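Local coordinates for proteasome assembly chaperone family protein (Pyrococcus furiosus DSM 3638, PDB 3WZ2), which is an archaeal homolog of the proteasome-assembly chaperones and probably acts on the proteasome, as an assembly factor or activator, at the interface of chains A and B. Coordinates in Å, arbitrary orientation; residue numbers count along the deposited sequence, not the author numbering. Chains: chain A/B, Uncharacterized protein.

The interface of chains A and B. Residues chain A 59-60; chain B 94-95, 157-158, 161-162.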
loop_
_atom_site.group_PDB
_atom_site.type_symbol
_atom_site.label_atom_id
_atom_site.label_comp_id
_atom_site.label_asym_id
_atom_site.label_seq_id
_atom_site.Cartn_x
_atom_site.Cartn_y
_atom_site.Cartn_z
ATOM N N PRO A 59 17.004 -8.244 -1.115
ATOM C CA PRO A 59 17.874 -9.387 -1.323
ATOM C C PRO A 59 19.252 -8.997 -1.841
ATOM O O PRO A 59 19.353 -8.327 -2.859
ATOM C CB PRO A 59 17.140 -10.227 -2.373
ATOM C CG PRO A 59 16.215 -9.281 -3.069
ATOM C CD PRO A 59 15.881 -8.206 -2.073
ATOM N N MET A 60 20.286 -9.415 -1.130
ATOM C CA MET A 60 21.685 -9.136 -1.489
ATOM C C MET A 60 22.619 -9.875 -0.540
ATOM O O MET A 60 22.249 -10.142 0.600
ATOM C CB MET A 60 22.003 -7.655 -1.454
ATOM C CG MET A 60 22.041 -7.082 -0.065
ATOM S SD MET A 60 22.269 -5.296 -0.163
ATOM C CE MET A 60 20.643 -4.844 -0.724
ATOM N N VAL B 94 10.990 -11.922 -4.023
ATOM C CA VAL B 94 12.248 -12.643 -4.231
ATOM C C VAL B 94 12.727 -13.227 -2.913
ATOM O O VAL B 94 13.042 -14.410 -2.873
ATOM C CB VAL B 94 13.336 -11.734 -4.801
ATOM C CG1 VAL B 94 14.685 -12.411 -4.735
ATOM C CG2 VAL B 94 13.009 -11.326 -6.228
ATOM N N ASN B 95 12.668 -12.446 -1.824
ATOM C CA ASN B 95 12.972 -13.000 -0.501
ATOM C C ASN B 95 12.064 -14.157 -0.063
ATOM O O ASN B 95 12.545 -15.155 0.457
ATOM C CB ASN B 95 12.947 -11.932 0.591
ATOM C CG ASN B 95 14.087 -10.948 0.471
ATOM O OD1 ASN B 95 15.178 -11.298 0.045
ATOM N ND2 ASN B 95 13.841 -9.715 0.868
ATOM N N THR B 157 23.362 -8.613 -5.862
ATOM C CA THR B 157 21.963 -8.264 -5.551
ATOM C C THR B 157 21.010 -9.266 -6.188
ATOM O O THR B 157 21.396 -10.063 -7.045
ATOM C CB THR B 157 21.575 -6.891 -6.105
ATOM O OG1 THR B 157 21.838 -6.888 -7.522
ATOM C CG2 THR B 157 22.402 -5.799 -5.432
ATOM N N GLY B 158 19.799 -9.325 -5.658
ATOM C CA GLY B 158 18.804 -10.211 -6.199
ATOM C C GLY B 158 18.867 -11.617 -5.645
ATOM O O GLY B 158 19.530 -11.896 -4.618
ATOM N N GLY B 161 22.384 -13.338 -4.832
ATOM C CA GLY B 161 22.946 -12.900 -3.532
ATOM C C GLY B 161 22.239 -13.502 -2.329
ATOM O O GLY B 161 22.858 -13.890 -1.354
ATOM N N LYS B 162 20.915 -13.552 -2.387
ATOM C CA LYS B 162 20.133 -14.014 -1.253
ATOM C C LYS B 162 20.331 -15.489 -1.032
ATOM O O LYS B 162 20.533 -15.920 0.074
ATOM C CB LYS B 162 18.630 -13.718 -1.430
ATOM C CG LYS B 162 17.819 -13.907 -0.139
ATOM C CD LYS B 162 18.175 -12.811 0.864
ATOM C CE LYS B 162 17.735 -13.079 2.282
ATOM N NZ LYS B 162 16.272 -12.974 2.422
#
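The loop residue A:Pro59 and the start of strand 60-64 of chain A dock against chain B where strand 154-157 runs into helix 158-169, with helix 91-107 of chain B also reaching the proline ring. Both chains are copies of one PAC2-family protein, and this patch is part of a contact that is not an exact two-fold; the deposited assembly holds five copies, and the contact may be one of its subunit joints, though this patch alone does not show the form of the assembly. A short antiparallel bridge between A:Met60 and B:Thr157 links strand 60-64 to strand 154-157. Next to it the backbone N of B:Gly158 donates a hydrogen bond to the carbonyl O of A:Pro59 at 3.0 Å. The bond is fairly straight at the hydrogen (155°), although the donor stands above the carbonyl plane. B:Gly158, with phi at 86°, takes a backbone shape strained for residues with a side chain; it turns the strand into the helix and points its N-H at that oxygen. The CB-CG edge of the rigid A:Pro59 ring points into the groove between helices 91-107 and 158-169. Its CG meets CG1 of B:Val94, one methyl of the branched valine side chain, at 3.9 Å, while its CB lies 3.9 Å from CB of B:Lys162. The amide OD1 of B:Asn95 caps one face of the ring, 3.3 Å from CB of A:Pro59, the two side chains crossing at about a right angle. A short polar side chain with CG anti to its carbonyl carbon (chi1 -69°) suits this place. The aliphatic stem of B:Lys162 passes the proline and turns towards B:Asn95, its NZ making a weak hydrogen bond to that same OD1. With an alanine at B:Asn95 the amide would be gone, which would probably uncover one face of the A:Pro59 ring and set B:Lys162 NZ free to turn from its weak bond.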